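Local coordinates for protein-S-isoprenylcysteine O-methyltransferase (Tribolium castaneum, PDB 5V7P) that methylates the C-terminal carboxylate of isoprenylated cysteine residues within the membrane, using S-adenosyl-L-methionine as the methyl donor, at residues V74-L79 and M96-L101; I91-Y95 and T222-L226; F102-F107 and S122-N126. All coordinates share one frame. Numbering follows the deposited sequence.

Contact 1: V74-L79 and M96-L101; sequences VLVLGL and MSVMAL. With MPG ([(Z)-octadec-9-enyl] (2R)-2,3-bis(oxidanyl)propanoate), chain B.
Residues 74-79 and 96-101 are both regular alpha-helix, their segment axes coming within 7.6 Å and running antiparallel at 160° (signed crossing angle -160°). The register is set by Leu75 and Ser97, whose CA atoms are just 4.3 Å apart. Ser97 (chi1 m) is the pivot: as a knob it enters a hole formed by Val74, Leu75, Gly78 and Leu79. Its OG lies 3.1 Å from Leu75 O and can donate to it, though Gly93 O, one turn back on its own helix, competes for the same proton. The same OG sits 3.2 Å from Gly78 CA, where a side chain on residue 78 would collide with it; glycine here permits the short interaxial distance. The two helices are consecutive transmembrane spans, 59-84 and 90-113, joined by a short link, probably on the lumenal side, so the contact is a closely packed helical hairpin in which small residues (Gly78, Ser97, Ala100) let the backbones approach, as is common in membrane proteins. Leu75 (chi1 t, chi2 p) spreads along the partner helix: CD1 reaches Ser97 CB at 3.8 Å, CB approaches Ala100 CB at 4.2 Å, and CD2 meets Leu101 CD2 at 4.0 Å. Met96, with chi angles m, t, p, extends its end to the opposing backbone, placing CE 4.0 Å from Gly78 N and 4.1 Å from Leu77 CB. Val74 (chi1 t) sets CG1 3.8 Å from Ala100 CB and 4.0 Å from Met96 CB. Val76 points away from this interface and packs on Ser17 and Cys24 of helix 4-29.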
loop_
_atom_site.group_PDB
_atom_site.type_symbol
_atom_site.label_atom_id
_atom_site.label_comp_id
_atom_site.label_asym_id
_atom_site.label_seq_id
_atom_site.Cartn_x
_atom_site.Cartn_y
_atom_site.Cartn_z
ATOM N N VAL A 74 -8.655 -13.575 10.253
ATOM C CA VAL A 74 -9.364 -13.409 8.988
ATOM C C VAL A 74 -9.088 -14.588 8.063
ATOM O O VAL A 74 -9.984 -15.061 7.353
ATOM C CB VAL A 74 -8.971 -12.071 8.338
ATOM C CG1 VAL A 74 -9.617 -11.917 6.968
ATOM C CG2 VAL A 74 -9.368 -10.912 9.246
ATOM N N LEU A 75 -7.849 -15.078 8.053
ATOM C CA LEU A 75 -7.503 -16.212 7.203
ATOM C C LEU A 75 -8.381 -17.421 7.516
ATOM O O LEU A 75 -9.041 -17.974 6.628
ATOM C CB LEU A 75 -6.023 -16.557 7.376
ATOM C CG LEU A 75 -5.539 -17.848 6.709
ATOM C CD1 LEU A 75 -5.827 -17.837 5.214
ATOM C CD2 LEU A 75 -4.056 -18.047 6.964
ATOM N N VAL A 76 -8.399 -17.845 8.780
ATOM C CA VAL A 76 -9.145 -19.045 9.153
ATOM C C VAL A 76 -10.640 -18.837 8.934
ATOM O O VAL A 76 -11.331 -19.713 8.401
ATOM C CB VAL A 76 -8.830 -19.433 10.609
ATOM C CG1 VAL A 76 -9.805 -20.496 11.127
ATOM C CG2 VAL A 76 -7.397 -19.937 10.713
ATOM N N LEU A 77 -11.163 -17.684 9.350
ATOM C CA LEU A 77 -12.581 -17.410 9.145
ATOM C C LEU A 77 -12.933 -17.419 7.664
ATOM O O LEU A 77 -14.017 -17.874 7.279
ATOM C CB LEU A 77 -12.957 -16.070 9.780
ATOM C CG LEU A 77 -13.724 -16.155 11.102
ATOM C CD1 LEU A 77 -12.999 -17.031 12.119
ATOM C CD2 LEU A 77 -13.950 -14.758 11.661
ATOM N N GLY A 78 -12.028 -16.930 6.816
ATOM C CA GLY A 78 -12.278 -16.975 5.385
ATOM C C GLY A 78 -12.411 -18.396 4.872
ATOM O O GLY A 78 -13.365 -18.729 4.165
ATOM N N LEU A 79 -11.452 -19.254 5.225
ATOM C CA LEU A 79 -11.528 -20.656 4.828
ATOM C C LEU A 79 -12.729 -21.340 5.466
ATOM O O LEU A 79 -13.365 -22.203 4.851
ATOM C CB LEU A 79 -10.235 -21.374 5.210
ATOM C CG LEU A 79 -8.970 -20.907 4.486
ATOM C CD1 LEU A 79 -7.729 -21.495 5.140
ATOM C CD2 LEU A 79 -9.024 -21.285 3.012
ATOM N N MET A 96 -11.796 -13.107 1.708
ATOM C CA MET A 96 -11.230 -12.732 2.999
ATOM C C MET A 96 -9.850 -13.346 3.195
ATOM O O MET A 96 -8.920 -12.671 3.652
ATOM C CB MET A 96 -12.162 -13.168 4.127
ATOM C CG MET A 96 -13.465 -12.397 4.193
ATOM S SD MET A 96 -14.655 -13.147 5.322
ATOM C CE MET A 96 -13.684 -13.319 6.817
ATOM N N SER A 97 -9.697 -14.626 2.856
ATOM C CA SER A 97 -8.421 -15.303 3.069
ATOM C C SER A 97 -7.331 -14.726 2.174
ATOM O O SER A 97 -6.201 -14.508 2.628
ATOM C CB SER A 97 -8.585 -16.800 2.827
ATOM O OG SER A 97 -9.569 -17.342 3.688
ATOM N N VAL A 98 -7.647 -14.481 0.900
ATOM C CA VAL A 98 -6.684 -13.863 -0.008
ATOM C C VAL A 98 -6.219 -12.523 0.546
ATOM O O VAL A 98 -5.028 -12.192 0.502
ATOM C CB VAL A 98 -7.305 -13.717 -1.410
ATOM C CG1 VAL A 98 -6.529 -12.724 -2.273
ATOM C CG2 VAL A 98 -7.361 -15.073 -2.104
ATOM N N MET A 99 -7.152 -11.732 1.075
ATOM C CA MET A 99 -6.802 -10.424 1.613
ATOM C C MET A 99 -5.873 -10.552 2.811
ATOM O O MET A 99 -4.876 -9.827 2.916
ATOM C CB MET A 99 -8.075 -9.677 2.006
ATOM C CG MET A 99 -8.988 -9.366 0.834
ATOM S SD MET A 99 -8.490 -7.870 -0.029
ATOM C CE MET A 99 -8.898 -6.635 1.207
ATOM N N ALA A 100 -6.186 -11.467 3.730
ATOM C CA ALA A 100 -5.367 -11.627 4.925
ATOM C C ALA A 100 -3.957 -12.078 4.571
ATOM O O ALA A 100 -2.977 -11.579 5.135
ATOM C CB ALA A 100 -6.025 -12.622 5.881
ATOM N N LEU A 101 -3.832 -13.025 3.638
ATOM C CA LEU A 101 -2.508 -13.503 3.253
ATOM C C LEU A 101 -1.701 -12.405 2.574
ATOM O O LEU A 101 -0.488 -12.299 2.789
ATOM C CB LEU A 101 -2.631 -14.723 2.338
ATOM C CG LEU A 101 -2.932 -16.068 3.009
ATOM C CD1 LEU A 101 -3.044 -17.168 1.961
ATOM C CD2 LEU A 101 -1.868 -16.436 4.041
HETATM C C2 MPG B . -9.441 -0.625 -3.899
HETATM C C3 MPG B . -8.781 -1.083 -5.193
HETATM C C4 MPG B . -7.344 -0.582 -5.293
HETATM C C5 MPG B . -6.655 -1.283 -6.442
HETATM C C6 MPG B . -5.279 -0.670 -6.641
HETATM C C7 MPG B . -4.349 -0.905 -5.453
HETATM C C8 MPG B . -3.510 0.351 -5.295
HETATM C C9 MPG B . -2.304 0.033 -4.415
HETATM C C10 MPG B . -2.129 0.534 -3.214
HETATM C C11 MPG B . -3.112 1.501 -2.552
HETATM C C12 MPG B . -3.059 1.314 -1.044
HETATM C C13 MPG B . -1.730 1.814 -0.489
HETATM C C14 MPG B . -1.503 1.152 0.862
HETATM C C15 MPG B . -0.318 1.803 1.573
HETATM C C16 MPG B . -0.713 2.219 2.988
HETATM O O1 MPG B . -9.319 -2.464 -2.404
HETATM C C1 MPG B . -8.760 -1.218 -2.666
HETATM C CXD MPG B . -8.856 -4.888 -1.953
HETATM O O2 MPG B . -8.787 -5.945 -2.867
HETATM C C21 MPG B . -10.273 -4.827 -1.363
HETATM O O3 MPG B . -11.127 -5.677 -2.076
HETATM O O4 MPG B . -7.602 -3.526 -3.408
HETATM C CX3 MPG B . -8.522 -3.581 -2.661
#

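Contact 2: I91-Y95 and T222-L226; sequences IFGGY and TQIIL. With MPG ([(Z)-octadec-9-enyl] (2R)-2,3-bis(oxidanyl)propanoate), chain B; D10 (decane), chain J.
Leu226 lays its CD2 over one face of the Tyr95 ring, 3.9 Å from the centroid and 15° off the normal, a CH-pi contact within the transmembrane helix bundle. Residues 91-95 are alpha-helical, in the early turns of helix 90-113; residues 222-225 are helical, in helix 210-225, and run roughly antiparallel to 91-95. The CA atoms of Ile91 and Leu226 are 6.0 Å apart and those of Tyr95 and Ile225 6.3 Å. Leu226 holds an off-rotamer chi1 of -105°, which brings CD1 to 3.4 Å from Tyr95 CB and 3.9 Å from Phe92 CD1. Ile225 (chi1 m, chi2 t) adds CG2, 4.0 Å from Tyr95 CB and 4.2 Å from Ile91 CG2. Helix 129-148 closes one flank, Phe142 touching Ile91 and Leu226; helix 156-180 meets Ile91 and Ile225 through Ser159 and Leu163.

At one end this apolar packing gives way to a polar cluster around the glycerate head of a bound MPG lipid. Gln223 NE2 donates to Thr222 OG1 at 3.3 Å, while Gln223 OE1 hydrogen-bonds Asn228 ND2 and Thr222 OG1 hydrogen-bonds Ser219 O. Thr222 OG1 also lies 2.9 Å from MPG O2. Tyr95 (chi1 t) carries its hydroxyl past Leu226 to Trp139 NE1 and to the lipid, Tyr95 OH and MPG O3 being hydrogen-bonded at 2.9 Å.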
loop_
_atom_site.group_PDB
_atom_site.type_symbol
_atom_site.label_atom_id
_atom_site.label_comp_id
_atom_site.label_asym_id
_atom_site.label_seq_id
_atom_site.Cartn_x
_atom_site.Cartn_y
_atom_site.Cartn_z
ATOM N N ILE A 91 -18.088 -17.626 -1.730
ATOM C CA ILE A 91 -17.131 -16.796 -2.456
ATOM C C ILE A 91 -16.447 -15.813 -1.514
ATOM O O ILE A 91 -15.229 -15.607 -1.581
ATOM C CB ILE A 91 -17.844 -16.066 -3.609
ATOM C CG1 ILE A 91 -18.444 -17.069 -4.600
ATOM C CG2 ILE A 91 -16.898 -15.131 -4.320
ATOM C CD1 ILE A 91 -17.463 -18.082 -5.145
ATOM N N PHE A 92 -17.219 -15.183 -0.629
ATOM C CA PHE A 92 -16.659 -14.145 0.225
ATOM C C PHE A 92 -15.579 -14.698 1.144
ATOM O O PHE A 92 -14.640 -13.977 1.499
ATOM C CB PHE A 92 -17.772 -13.488 1.037
ATOM C CG PHE A 92 -17.414 -12.129 1.561
ATOM C CD1 PHE A 92 -17.523 -11.012 0.751
ATOM C CD2 PHE A 92 -16.966 -11.967 2.861
ATOM C CE1 PHE A 92 -17.194 -9.759 1.227
ATOM C CE2 PHE A 92 -16.637 -10.717 3.344
ATOM C CZ PHE A 92 -16.750 -9.610 2.526
ATOM N N GLY A 93 -15.687 -15.971 1.530
ATOM C CA GLY A 93 -14.673 -16.561 2.389
ATOM C C GLY A 93 -13.305 -16.607 1.735
ATOM O O GLY A 93 -12.297 -16.269 2.359
ATOM N N GLY A 94 -13.250 -17.030 0.471
ATOM C CA GLY A 94 -11.977 -17.058 -0.231
ATOM C C GLY A 94 -11.389 -15.673 -0.412
ATOM O O GLY A 94 -10.170 -15.493 -0.365
ATOM N N TYR A 95 -12.248 -14.674 -0.618
ATOM C CA TYR A 95 -11.779 -13.297 -0.725
ATOM C C TYR A 95 -11.139 -12.834 0.578
ATOM O O TYR A 95 -10.060 -12.231 0.575
ATOM C CB TYR A 95 -12.946 -12.388 -1.115
ATOM C CG TYR A 95 -12.752 -10.936 -0.746
ATOM C CD1 TYR A 95 -12.058 -10.075 -1.581
ATOM C CD2 TYR A 95 -13.273 -10.423 0.437
ATOM C CE1 TYR A 95 -11.881 -8.746 -1.248
ATOM C CE2 TYR A 95 -13.100 -9.094 0.779
ATOM C CZ TYR A 95 -12.403 -8.260 -0.068
ATOM O OH TYR A 95 -12.224 -6.935 0.259
ATOM N N THR A 222 -9.113 -9.795 -6.863
ATOM C CA THR A 222 -9.975 -9.862 -5.686
ATOM C C THR A 222 -11.436 -9.661 -6.064
ATOM O O THR A 222 -12.322 -10.337 -5.530
ATOM C CB THR A 222 -9.552 -8.819 -4.650
ATOM O OG1 THR A 222 -9.711 -7.504 -5.192
ATOM C CG2 THR A 222 -8.101 -9.029 -4.224
ATOM N N GLN A 223 -11.705 -8.738 -6.987
ATOM C CA GLN A 223 -13.075 -8.476 -7.405
ATOM C C GLN A 223 -13.596 -9.509 -8.392
ATOM O O GLN A 223 -14.815 -9.672 -8.511
ATOM C CB GLN A 223 -13.172 -7.072 -8.007
ATOM C CG GLN A 223 -12.770 -5.980 -7.032
ATOM C CD GLN A 223 -13.483 -6.116 -5.701
ATOM O OE1 GLN A 223 -14.709 -6.057 -5.635
ATOM N NE2 GLN A 223 -12.717 -6.326 -4.635
ATOM N N ILE A 224 -12.708 -10.209 -9.097
ATOM C CA ILE A 224 -13.147 -11.362 -9.873
ATOM C C ILE A 224 -13.550 -12.495 -8.939
ATOM O O ILE A 224 -14.528 -13.210 -9.190
ATOM C CB ILE A 224 -12.049 -11.799 -10.862
ATOM C CG1 ILE A 224 -11.728 -10.646 -11.822
ATOM C CG2 ILE A 224 -12.492 -13.049 -11.628
ATOM C CD1 ILE A 224 -10.663 -10.957 -12.859
ATOM N N ILE A 225 -12.809 -12.672 -7.842
ATOM C CA ILE A 225 -13.220 -13.635 -6.824
ATOM C C ILE A 225 -14.657 -13.360 -6.413
ATOM O O ILE A 225 -15.515 -14.248 -6.444
ATOM C CB ILE A 225 -12.269 -13.583 -5.612
ATOM C CG1 ILE A 225 -10.843 -13.932 -6.044
ATOM C CG2 ILE A 225 -12.747 -14.532 -4.508
ATOM C CD1 ILE A 225 -9.806 -13.802 -4.943
ATOM N N LEU A 226 -14.942 -12.108 -6.051
ATOM C CA LEU A 226 -16.261 -11.700 -5.585
ATOM C C LEU A 226 -17.310 -11.675 -6.690
ATOM O O LEU A 226 -18.500 -11.555 -6.382
ATOM C CB LEU A 226 -16.162 -10.310 -4.939
ATOM C CG LEU A 226 -16.205 -10.146 -3.415
ATOM C CD1 LEU A 226 -15.754 -11.384 -2.655
ATOM C CD2 LEU A 226 -15.346 -8.958 -3.012
HETATM C C2 MPG B . -9.441 -0.625 -3.899
HETATM C C3 MPG B . -8.781 -1.083 -5.193
HETATM C C4 MPG B . -7.344 -0.582 -5.293
HETATM C C5 MPG B . -6.655 -1.283 -6.442
HETATM C C6 MPG B . -5.279 -0.670 -6.641
HETATM C C7 MPG B . -4.349 -0.905 -5.453
HETATM C C8 MPG B . -3.510 0.351 -5.295
HETATM C C9 MPG B . -2.304 0.033 -4.415
HETATM C C10 MPG B . -2.129 0.534 -3.214
HETATM C C11 MPG B . -3.112 1.501 -2.552
HETATM C C12 MPG B . -3.059 1.314 -1.044
HETATM C C13 MPG B . -1.730 1.814 -0.489
HETATM C C14 MPG B . -1.503 1.152 0.862
HETATM C C15 MPG B . -0.318 1.803 1.573
HETATM C C16 MPG B . -0.713 2.219 2.988
HETATM O O1 MPG B . -9.319 -2.464 -2.404
HETATM C C1 MPG B . -8.760 -1.218 -2.666
HETATM C CXD MPG B . -8.856 -4.888 -1.953
HETATM O O2 MPG B . -8.787 -5.945 -2.867
HETATM C C21 MPG B . -10.273 -4.827 -1.363
HETATM O O3 MPG B . -11.127 -5.677 -2.076
HETATM O O4 MPG B . -7.602 -3.526 -3.408
HETATM C CX3 MPG B . -8.522 -3.581 -2.661
HETATM C C1 D10 J . -16.881 -8.399 6.225
HETATM C C2 D10 J . -15.492 -8.047 6.752
HETATM C C3 D10 J . -14.425 -8.436 5.729
HETATM C C4 D10 J . -13.054 -8.036 6.270
HETATM C C5 D10 J . -11.965 -8.383 5.257
HETATM C C6 D10 J . -10.624 -7.870 5.780
HETATM C C7 D10 J . -9.506 -8.272 4.823
HETATM C C8 D10 J . -8.252 -7.452 5.128
HETATM C C9 D10 J . -7.703 -7.846 6.496
#

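Contact 3: F102-F107 and S122-N126; sequences FHYSEF and SFVIN. With MPG ([(Z)-octadec-9-enyl] (2R)-2,3-bis(oxidanyl)propanoate), chain B.
Residues 102-107, alpha-helical within helix 90-113, are packed against by residues 122-126, which leave a 3-10 turn (122-123), pass through a left-handed Val124 (phi/psi 52/38) and become extended at Ile125 and Asn126. The closest CA atoms are those of Phe107 and Ser122, 4.8 Å apart. One hydrogen bond joins the segments: His103 (chi1 m) donates from ND1 to Phe123 O at 3.0 Å. Glu106 turns its charge outward, OE2 forming salt bridges with Lys174 and Arg173 and OE1 hydrogen-bonding His186 NE2. Aromatic contact follows, the Phe107 (chi1 t) and Phe123 (chi1 m) rings forming an offset stack with centroids 4.2 Å apart and planes at 15°; Tyr104 CD1 approaches Phe123 CE1 at 4.1 Å. In the apolar group, Val124 CG1 lies 3.7 Å from both Phe102 CE2 and the aliphatic Glu106 CG. Val124 CG2 touches MPG C15 at 3.7 Å, so the folded-back loop lines a pocket holding the MPG tail, with the Val124 side chain about 8 Å from that of Arg246, the inferred substrate-binding residue.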
loop_
_atom_site.group_PDB
_atom_site.type_symbol
_atom_site.label_atom_id
_atom_site.label_comp_id
_atom_site.label_asym_id
_atom_site.label_seq_id
_atom_site.Cartn_x
_atom_site.Cartn_y
_atom_site.Cartn_z
ATOM N N PHE A 102 -2.351 -11.579 1.755
ATOM C CA PHE A 102 -1.638 -10.493 1.093
ATOM C C PHE A 102 -0.981 -9.572 2.111
ATOM O O PHE A 102 0.225 -9.310 2.044
ATOM C CB PHE A 102 -2.588 -9.696 0.201
ATOM C CG PHE A 102 -1.962 -8.462 -0.384
ATOM C CD1 PHE A 102 -1.271 -8.525 -1.582
ATOM C CD2 PHE A 102 -2.050 -7.244 0.272
ATOM C CE1 PHE A 102 -0.687 -7.397 -2.120
ATOM C CE2 PHE A 102 -1.466 -6.110 -0.262
ATOM C CZ PHE A 102 -0.783 -6.187 -1.460
ATOM N N HIS A 103 -1.763 -9.073 3.069
ATOM C CA HIS A 103 -1.250 -8.067 3.991
ATOM C C HIS A 103 -0.195 -8.647 4.924
ATOM O O HIS A 103 0.789 -7.972 5.248
ATOM C CB HIS A 103 -2.402 -7.452 4.785
ATOM C CG HIS A 103 -3.292 -6.569 3.964
ATOM N ND1 HIS A 103 -2.902 -5.321 3.529
ATOM C CD2 HIS A 103 -4.548 -6.757 3.493
ATOM C CE1 HIS A 103 -3.881 -4.777 2.827
ATOM N NE2 HIS A 103 -4.890 -5.627 2.790
ATOM N N TYR A 104 -0.368 -9.896 5.366
ATOM C CA TYR A 104 0.624 -10.483 6.260
ATOM C C TYR A 104 1.909 -10.817 5.514
ATOM O O TYR A 104 3.004 -10.429 5.936
ATOM C CB TYR A 104 0.084 -11.739 6.940
ATOM C CG TYR A 104 1.188 -12.431 7.701
ATOM C CD1 TYR A 104 1.739 -11.845 8.832
ATOM C CD2 TYR A 104 1.713 -13.637 7.265
ATOM C CE1 TYR A 104 2.762 -12.451 9.520
ATOM C CE2 TYR A 104 2.738 -14.254 7.951
ATOM C CZ TYR A 104 3.258 -13.653 9.078
ATOM O OH TYR A 104 4.280 -14.251 9.767
ATOM N N SER A 105 1.798 -11.563 4.410
ATOM C CA SER A 105 2.983 -11.908 3.634
ATOM C C SER A 105 3.738 -10.662 3.192
ATOM O O SER A 105 4.960 -10.706 3.013
ATOM C CB SER A 105 2.585 -12.749 2.421
ATOM O OG SER A 105 1.675 -12.047 1.593
ATOM N N GLU A 106 3.029 -9.544 3.016
ATOM C CA GLU A 106 3.693 -8.282 2.710
ATOM C C GLU A 106 4.595 -7.849 3.861
ATOM O O GLU A 106 5.720 -7.385 3.640
ATOM C CB GLU A 106 2.649 -7.207 2.414
ATOM C CG GLU A 106 3.210 -5.956 1.774
ATOM C CD GLU A 106 3.497 -6.128 0.297
ATOM O OE1 GLU A 106 4.193 -5.263 -0.275
ATOM O OE2 GLU A 106 3.024 -7.120 -0.298
ATOM N N PHE A 107 4.113 -7.990 5.099
ATOM C CA PHE A 107 4.943 -7.693 6.261
ATOM C C PHE A 107 6.121 -8.652 6.350
ATOM O O PHE A 107 7.257 -8.233 6.600
ATOM C CB PHE A 107 4.099 -7.768 7.534
ATOM C CG PHE A 107 4.868 -7.483 8.795
ATOM C CD1 PHE A 107 5.595 -8.482 9.424
ATOM C CD2 PHE A 107 4.855 -6.218 9.358
ATOM C CE1 PHE A 107 6.303 -8.220 10.583
ATOM C CE2 PHE A 107 5.558 -5.954 10.517
ATOM C CZ PHE A 107 6.282 -6.957 11.129
ATOM N N SER A 122 4.300 -1.807 7.323
ATOM C CA SER A 122 4.677 -2.891 6.426
ATOM C C SER A 122 3.519 -3.842 6.149
ATOM O O SER A 122 3.562 -4.573 5.153
ATOM C CB SER A 122 5.863 -3.657 7.010
ATOM O OG SER A 122 6.982 -2.803 7.175
ATOM N N PHE A 123 2.492 -3.859 7.004
ATOM C CA PHE A 123 1.260 -4.568 6.679
ATOM C C PHE A 123 0.480 -3.887 5.562
ATOM O O PHE A 123 -0.534 -4.434 5.114
ATOM C CB PHE A 123 0.375 -4.693 7.920
ATOM C CG PHE A 123 0.916 -5.633 8.959
ATOM C CD1 PHE A 123 0.859 -7.002 8.767
ATOM C CD2 PHE A 123 1.471 -5.150 10.132
ATOM C CE1 PHE A 123 1.350 -7.870 9.720
ATOM C CE2 PHE A 123 1.964 -6.016 11.090
ATOM C CZ PHE A 123 1.902 -7.377 10.883
ATOM N N VAL A 124 0.916 -2.701 5.134
ATOM C CA VAL A 124 0.405 -2.006 3.955
ATOM C C VAL A 124 -1.116 -1.885 3.991
ATOM O O VAL A 124 -1.784 -1.966 2.955
ATOM C CB VAL A 124 0.895 -2.698 2.662
ATOM C CG1 VAL A 124 0.135 -3.997 2.325
ATOM C CG2 VAL A 124 0.862 -1.732 1.494
ATOM N N ILE A 125 -1.671 -1.640 5.175
ATOM C CA ILE A 125 -3.113 -1.483 5.338
ATOM C C ILE A 125 -3.470 -0.001 5.271
ATOM O O ILE A 125 -2.894 0.824 5.988
ATOM C CB ILE A 125 -3.591 -2.108 6.661
ATOM C CG1 ILE A 125 -3.091 -3.553 6.779
ATOM C CG2 ILE A 125 -5.117 -2.063 6.740
ATOM C CD1 ILE A 125 -3.452 -4.247 8.085
ATOM N N ASN A 126 -4.414 0.333 4.396
ATOM C CA ASN A 126 -5.011 1.661 4.307
ATOM C C ASN A 126 -6.454 1.519 4.767
ATOM O O ASN A 126 -7.202 0.746 4.161
ATOM C CB ASN A 126 -4.941 2.193 2.874
ATOM C CG ASN A 126 -4.202 3.509 2.763
ATOM O OD1 ASN A 126 -3.700 4.044 3.749
ATOM N ND2 ASN A 126 -4.121 4.035 1.547
HETATM C C2 MPG B . -9.441 -0.625 -3.899
HETATM C C3 MPG B . -8.781 -1.083 -5.193
HETATM C C4 MPG B . -7.344 -0.582 -5.293
HETATM C C5 MPG B . -6.655 -1.283 -6.442
HETATM C C6 MPG B . -5.279 -0.670 -6.641
HETATM C C7 MPG B . -4.349 -0.905 -5.453
HETATM C C8 MPG B . -3.510 0.351 -5.295
HETATM C C9 MPG B . -2.304 0.033 -4.415
HETATM C C10 MPG B . -2.129 0.534 -3.214
HETATM C C11 MPG B . -3.112 1.501 -2.552
HETATM C C12 MPG B . -3.059 1.314 -1.044
HETATM C C13 MPG B . -1.730 1.814 -0.489
HETATM C C14 MPG B . -1.503 1.152 0.862
HETATM C C15 MPG B . -0.318 1.803 1.573
HETATM C C16 MPG B . -0.713 2.219 2.988
HETATM O O1 MPG B . -9.319 -2.464 -2.404
HETATM C C1 MPG B . -8.760 -1.218 -2.666
HETATM C CXD MPG B . -8.856 -4.888 -1.953
HETATM O O2 MPG B . -8.787 -5.945 -2.867
HETATM C C21 MPG B . -10.273 -4.827 -1.363
HETATM O O3 MPG B . -11.127 -5.677 -2.076
HETATM O O4 MPG B . -7.602 -3.526 -3.408
HETATM C CX3 MPG B . -8.522 -3.581 -2.661
#

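How the contacts relate
Helix 90-113 serves all three contacts, through residues 91-95 (contact 2), 96-101 (contact 1) and 102-107 (contact 3). Contacts 1 and 2, centres about 10 Å apart, touch where Val98 CG2 meets Ile225 CD1 at 4.0 Å. Contact 3 adjoins contact 1 in sequence, with centres about 13 Å apart; its centre is about 18 Å from that of contact 2, with nearest atoms about 7 Å apart. One MPG molecule spans the set: its head group meets contact 2 and Met99 of contact 1 (Met99 CE to MPG C21, 3.4 Å), and the modelled end of its tail, C16, lies at contact 3. There the Glu106 side chain is about 7 Å from that of Ser211, which binds S-adenosyl-L-methionine.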